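Side-chain contact in takeout-like protein 1 (Epiphyas postvittana, PDB 3E8T), which probably carries hydrophobic ligands in the insect and holds ubiquinone-8 in a long internal tunnel: residues N179-W182 and K183-S186. Sequence-based numbering, arbitrary orientation.
Sequences NQNW and KQVS. With UQ8 (Ubiquinone-8), chain B.
The carbonyl oxygen of Trp182 takes the backbone N of Ser186 at 2.9 Å, the second main-chain bond of helix 182-211. The first comes one residue back, where Val185 N reaches Asn181 O at 3.0 Å in a nearly straight bond (169°). Asn181 stands at the N-cap position, but its side chain makes no capping bond; its ND2 turns back to Phe177 O in the preceding helix. Val185 CG2 lies 3.3 Å from that same Asn181 O, while its side chain leans on Leu104 and Phe158.

CG of Trp182 sits between the backbone N and the carbonyl carbon (chi1 68°), which lays the indole back over the start of Lys183. Lys183 CB stands over one face, 3.9 Å from the centroid of the six-membered ring, in a CH-pi contact close to the ring normal. The lysine chain bends at chi2 (63°), bringing CD to 3.7 Å from Trp182 CZ3 before NZ leaves for a salt bridge with Asp151. Over the same face, toward the rim, a water accepts from Lys183 N and donates to Gln180 O, joining the end of one helix to the start of the next. With alanine in place of Trp182, the aliphatic part of Lys183 would probably lose the face it rests on, and a gap would be likely to open beside Val152 and Phe158.

Ser186 OG donates to Lys183 O at 2.7 Å, satisfying the hydroxyl within its own turn, and its CB meets ubiquinone C35 at 3.3 Å. This is a tight helix-to-helix junction whose second helix, in the JHBP-like takeout fold, packs against the curled antiparallel sheet and lends Ser186 to the wall of the ubiquinone pocket.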
ATOM      1  N   ASN A 179       5.642  -8.551  18.795  1.00 10.73           N
ATOM      2  CA  ASN A 179       6.436  -7.364  18.755  1.00 11.12           C
ATOM      3  C   ASN A 179       7.915  -7.684  18.775  1.00 12.69           C
ATOM      4  O   ASN A 179       8.709  -6.978  18.149  1.00 15.37           O
ATOM      5  CB  ASN A 179       6.075  -6.462  19.899  1.00 12.41           C
ATOM      6  CG  ASN A 179       4.833  -5.717  19.677  1.00 13.40           C
ATOM      7  OD1 ASN A 179       4.159  -5.818  18.680  1.00 14.40           O
ATOM      8  ND2 ASN A 179       4.625  -4.782  20.570  1.00 20.90           N
ATOM      9  N   GLN A 180       8.318  -8.739  19.474  1.00 12.00           N
ATOM     10  CA  GLN A 180       9.740  -9.113  19.470  1.00 14.05           C
ATOM     11  C   GLN A 180      10.213  -9.616  18.119  1.00 13.26           C
ATOM     12  O   GLN A 180      11.373  -9.398  17.733  1.00 16.39           O
ATOM     13  CB  GLN A 180       9.919 -10.201  20.479  1.00 17.59           C
ATOM     14  CG  GLN A 180       9.869  -9.565  21.831  1.00 23.42           C
ATOM     15  CD  GLN A 180      10.150 -10.506  22.935  1.00 27.64           C
ATOM     16  OE1 GLN A 180       9.999 -11.741  22.797  1.00 32.22           O
ATOM     17  NE2 GLN A 180      10.567  -9.943  24.075  1.00 32.01           N
ATOM     18  N   ASN A 181       9.336 -10.269  17.400  1.00 10.82           N
ATOM     19  CA  ASN A 181       9.665 -10.904  16.146  1.00 10.62           C
ATOM     20  C   ASN A 181       9.017 -10.154  14.993  1.00  9.92           C
ATOM     21  O   ASN A 181       8.708 -10.714  13.981  1.00 10.31           O
ATOM     22  CB  ASN A 181       9.225 -12.369  16.166  1.00 10.63           C
ATOM     23  CG  ASN A 181       9.958 -13.148  17.210  1.00 11.32           C
ATOM     24  OD1 ASN A 181      11.131 -13.480  17.050  1.00 11.03           O
ATOM     25  ND2 ASN A 181       9.285 -13.422  18.336  1.00 14.58           N
ATOM     26  N   TRP A 182       8.906  -8.839  15.167  1.00 10.76           N
ATOM     27  CA  TRP A 182       8.173  -8.042  14.201  1.00 11.09           C
ATOM     28  C   TRP A 182       8.736  -8.139  12.806  1.00 10.93           C
ATOM     29  O   TRP A 182       7.980  -8.145  11.832  1.00  9.94           O
ATOM     30  CB  TRP A 182       8.073  -6.559  14.666  1.00 11.28           C
ATOM     31  CG  TRP A 182       9.351  -5.817  14.681  1.00 11.16           C
ATOM     32  CD1 TRP A 182      10.205  -5.673  15.762  1.00 12.15           C
ATOM     33  CD2 TRP A 182       9.992  -5.171  13.577  1.00 11.09           C
ATOM     34  NE1 TRP A 182      11.309  -4.967  15.366  1.00 13.63           N
ATOM     35  CE2 TRP A 182      11.215  -4.673  14.043  1.00 11.59           C
ATOM     36  CE3 TRP A 182       9.644  -4.987  12.237  1.00 11.59           C
ATOM     37  CZ2 TRP A 182      12.079  -3.964  13.236  1.00 13.43           C
ATOM     38  CZ3 TRP A 182      10.507  -4.315  11.445  1.00 12.21           C
ATOM     39  CH2 TRP A 182      11.726  -3.836  11.931  1.00 13.23           C
ATOM     40  N   LYS A 183      10.056  -8.169  12.658  1.00 10.39           N
ATOM     41  CA  LYS A 183      10.607  -8.158  11.321  1.00 10.63           C
ATOM     42  C   LYS A 183      10.313  -9.461  10.582  1.00  9.82           C
ATOM     43  O   LYS A 183       9.862  -9.478   9.446  1.00 10.19           O
ATOM     44  CB  LYS A 183      12.119  -7.866  11.356  1.00 12.05           C
ATOM     45  CG  LYS A 183      12.784  -7.768  10.011  1.00 13.19           C
ATOM     46  CD  LYS A 183      12.284  -6.641   9.174  1.00 13.45           C
ATOM     47  CE  LYS A 183      13.091  -6.582   7.880  1.00 16.37           C
ATOM     48  NZ  LYS A 183      12.633  -5.414   7.100  1.00 18.53           N
ATOM     49  N   GLN A 184      10.520 -10.585  11.269  1.00  9.03           N
ATOM     50  CA  GLN A 184      10.208 -11.879  10.694  1.00  9.76           C
ATOM     51  C   GLN A 184       8.720 -11.951  10.317  1.00 10.19           C
ATOM     52  O   GLN A 184       8.369 -12.468   9.267  1.00 10.89           O
ATOM     53  CB  GLN A 184      10.560 -12.979  11.683  1.00 10.24           C
ATOM     54  CG  GLN A 184      10.171 -14.344  11.206  1.00 10.24           C
ATOM     55  CD  GLN A 184      10.648 -15.465  12.095  1.00 10.93           C
ATOM     56  OE1 GLN A 184      10.928 -15.239  13.263  1.00 10.93           O
ATOM     57  NE2 GLN A 184      10.666 -16.651  11.563  1.00 11.82           N
ATOM     58  N   VAL A 185       7.832 -11.485  11.220  1.00  9.82           N
ATOM     59  CA  VAL A 185       6.414 -11.517  10.941  1.00  9.87           C
ATOM     60  C   VAL A 185       6.097 -10.679   9.712  1.00 10.68           C
ATOM     61  O   VAL A 185       5.308 -11.095   8.858  1.00 10.95           O
ATOM     62  CB  VAL A 185       5.636 -11.055  12.204  1.00 11.57           C
ATOM     63  CG1 VAL A 185       4.141 -10.892  11.872  1.00 12.58           C
ATOM     64  CG2 VAL A 185       5.805 -12.099  13.317  1.00 13.11           C
ATOM     65  N   SER A 186       6.727  -9.499   9.582  1.00 10.49           N
ATOM     66  CA  SER A 186       6.482  -8.673   8.405  1.00 10.89           C
ATOM     67  C   SER A 186       6.919  -9.389   7.115  1.00 11.12           C
ATOM     68  O   SER A 186       6.252  -9.277   6.081  1.00 12.48           O
ATOM     69  CB  SER A 186       7.150  -7.310   8.513  1.00 12.47           C
ATOM     70  OG  SER A 186       8.558  -7.348   8.295  1.00 13.36           O
TER
HETATM   71  C45 UQ8 B 221      -2.787 -11.959  13.318  1.00 41.01           C
HETATM   72  C44 UQ8 B 221      -1.324 -12.370  13.136  1.00 39.34           C
HETATM   73  C46 UQ8 B 221      -0.879 -13.134  14.355  1.00 40.20           C
HETATM   74  C43 UQ8 B 221      -0.400 -11.193  12.885  1.00 39.20           C
HETATM   75  C42 UQ8 B 221      -0.990 -10.228  11.844  1.00 36.40           C
HETATM   76  C41 UQ8 B 221      -0.957 -10.887  10.472  1.00 33.97           C
HETATM   77  C39 UQ8 B 221      -0.480  -9.898   9.430  1.00 33.04           C
HETATM   78  C40 UQ8 B 221      -1.322  -9.567   8.199  1.00 37.10           C
HETATM   79  C38 UQ8 B 221       0.764  -9.339   9.550  1.00 29.04           C
HETATM   80  C37 UQ8 B 221       1.304  -8.418   8.664  1.00 27.70           C
HETATM   81  C36 UQ8 B 221       2.539  -7.854   9.366  1.00 27.10           C
HETATM   82  C34 UQ8 B 221       3.170  -6.692   8.620  1.00 26.04           C
HETATM   83  C35 UQ8 B 221       4.167  -6.018   9.309  1.00 27.64           C
HETATM   84  C33 UQ8 B 221       2.705  -6.300   7.367  1.00 24.02           C
HETATM   85  C32 UQ8 B 221       3.188  -5.291   6.540  1.00 27.74           C
HETATM   86  C31 UQ8 B 221       2.021  -4.814   5.635  1.00 25.98           C
HETATM   87  C29 UQ8 B 221       2.453  -3.823   4.564  1.00 27.81           C
HETATM   88  C30 UQ8 B 221       3.758  -4.070   3.742  1.00 29.58           C
HETATM   89  C28 UQ8 B 221       1.683  -2.691   4.320  1.00 30.30           C
HETATM   90  C27 UQ8 B 221       1.969  -1.712   3.376  1.00 29.80           C
HETATM   91  C26 UQ8 B 221       0.691  -1.062   2.826  1.00 29.70           C
HETATM   92  C24 UQ8 B 221       1.030   0.168   1.977  1.00 29.29           C
HETATM   93  C25 UQ8 B 221       1.596   1.440   2.632  1.00 31.99           C
HETATM   94  C23 UQ8 B 221       0.830   0.126   0.614  1.00 28.86           C
HETATM   95  C22 UQ8 B 221       1.072   1.148  -0.308  1.00 31.24           C
HETATM   96  C21 UQ8 B 221       0.877   0.651  -1.740  1.00 33.40           C
HETATM   97  C19 UQ8 B 221       1.444   1.562  -2.829  1.00 34.02           C
HETATM   98  C20 UQ8 B 221       1.374   0.928  -4.217  1.00 34.05           C
HETATM   99  C18 UQ8 B 221       0.866   2.983  -2.796  1.00 35.70           C
HETATM  100  C17 UQ8 B 221       1.389   3.830  -3.966  1.00 38.34           C
HETATM  101  C16 UQ8 B 221       1.240   5.341  -3.726  1.00 42.71           C
HETATM  102  C14 UQ8 B 221       1.419   6.070  -5.053  1.00 45.11           C
HETATM  103  C15 UQ8 B 221       2.492   5.572  -6.039  1.00 46.33           C
HETATM  104  C13 UQ8 B 221       0.613   7.152  -5.401  1.00 46.25           C
HETATM  105  C12 UQ8 B 221       0.736   7.827  -6.614  1.00 46.77           C
HETATM  106  C11 UQ8 B 221       0.293   9.303  -6.547  1.00 49.12           C
HETATM  107  C9  UQ8 B 221       0.980  10.147  -7.636  1.00 50.96           C
HETATM  108  C10 UQ8 B 221       1.566   9.284  -8.767  1.00 51.64           C
HETATM  109  C8  UQ8 B 221      -0.023  11.162  -8.177  1.00 51.26           C
HETATM  110  C7  UQ8 B 221      -0.464  10.860  -9.613  1.00 62.77           C
HETATM  111  C6  UQ8 B 221       0.526  11.385 -10.681  1.00 52.06           C
HETATM  112  C1  UQ8 B 221       0.866  10.562 -11.762  1.00 54.07           C
HETATM  113  C1M UQ8 B 221       0.298   9.290 -11.830  1.00 59.53           C
HETATM  114  C2  UQ8 B 221       1.758  10.983 -12.757  1.00 54.90           C
HETATM  115  O2  UQ8 B 221       2.053  10.259 -13.711  1.00 50.23           O
HETATM  116  C3  UQ8 B 221       2.321  12.248 -12.689  1.00 53.03           C
HETATM  117  O3  UQ8 B 221       3.188  12.656 -13.659  1.00 53.28           O
HETATM  118  C3M UQ8 B 221       2.466  13.202 -14.762  1.00 57.12           C
HETATM  119  C4  UQ8 B 221       2.010  13.086 -11.625  1.00 51.72           C
HETATM  120  O4  UQ8 B 221       2.576  14.328 -11.575  1.00 54.07           O
HETATM  121  C4M UQ8 B 221       4.005  14.239 -11.675  1.00 55.49           C
HETATM  122  C5  UQ8 B 221       1.121  12.657 -10.629  1.00 57.52           C
HETATM  123  O5  UQ8 B 221       0.855  13.427  -9.702  1.00 56.03           O
HETATM  124  O   HOH W   1      12.141  -8.274  14.827  1.00 16.11           O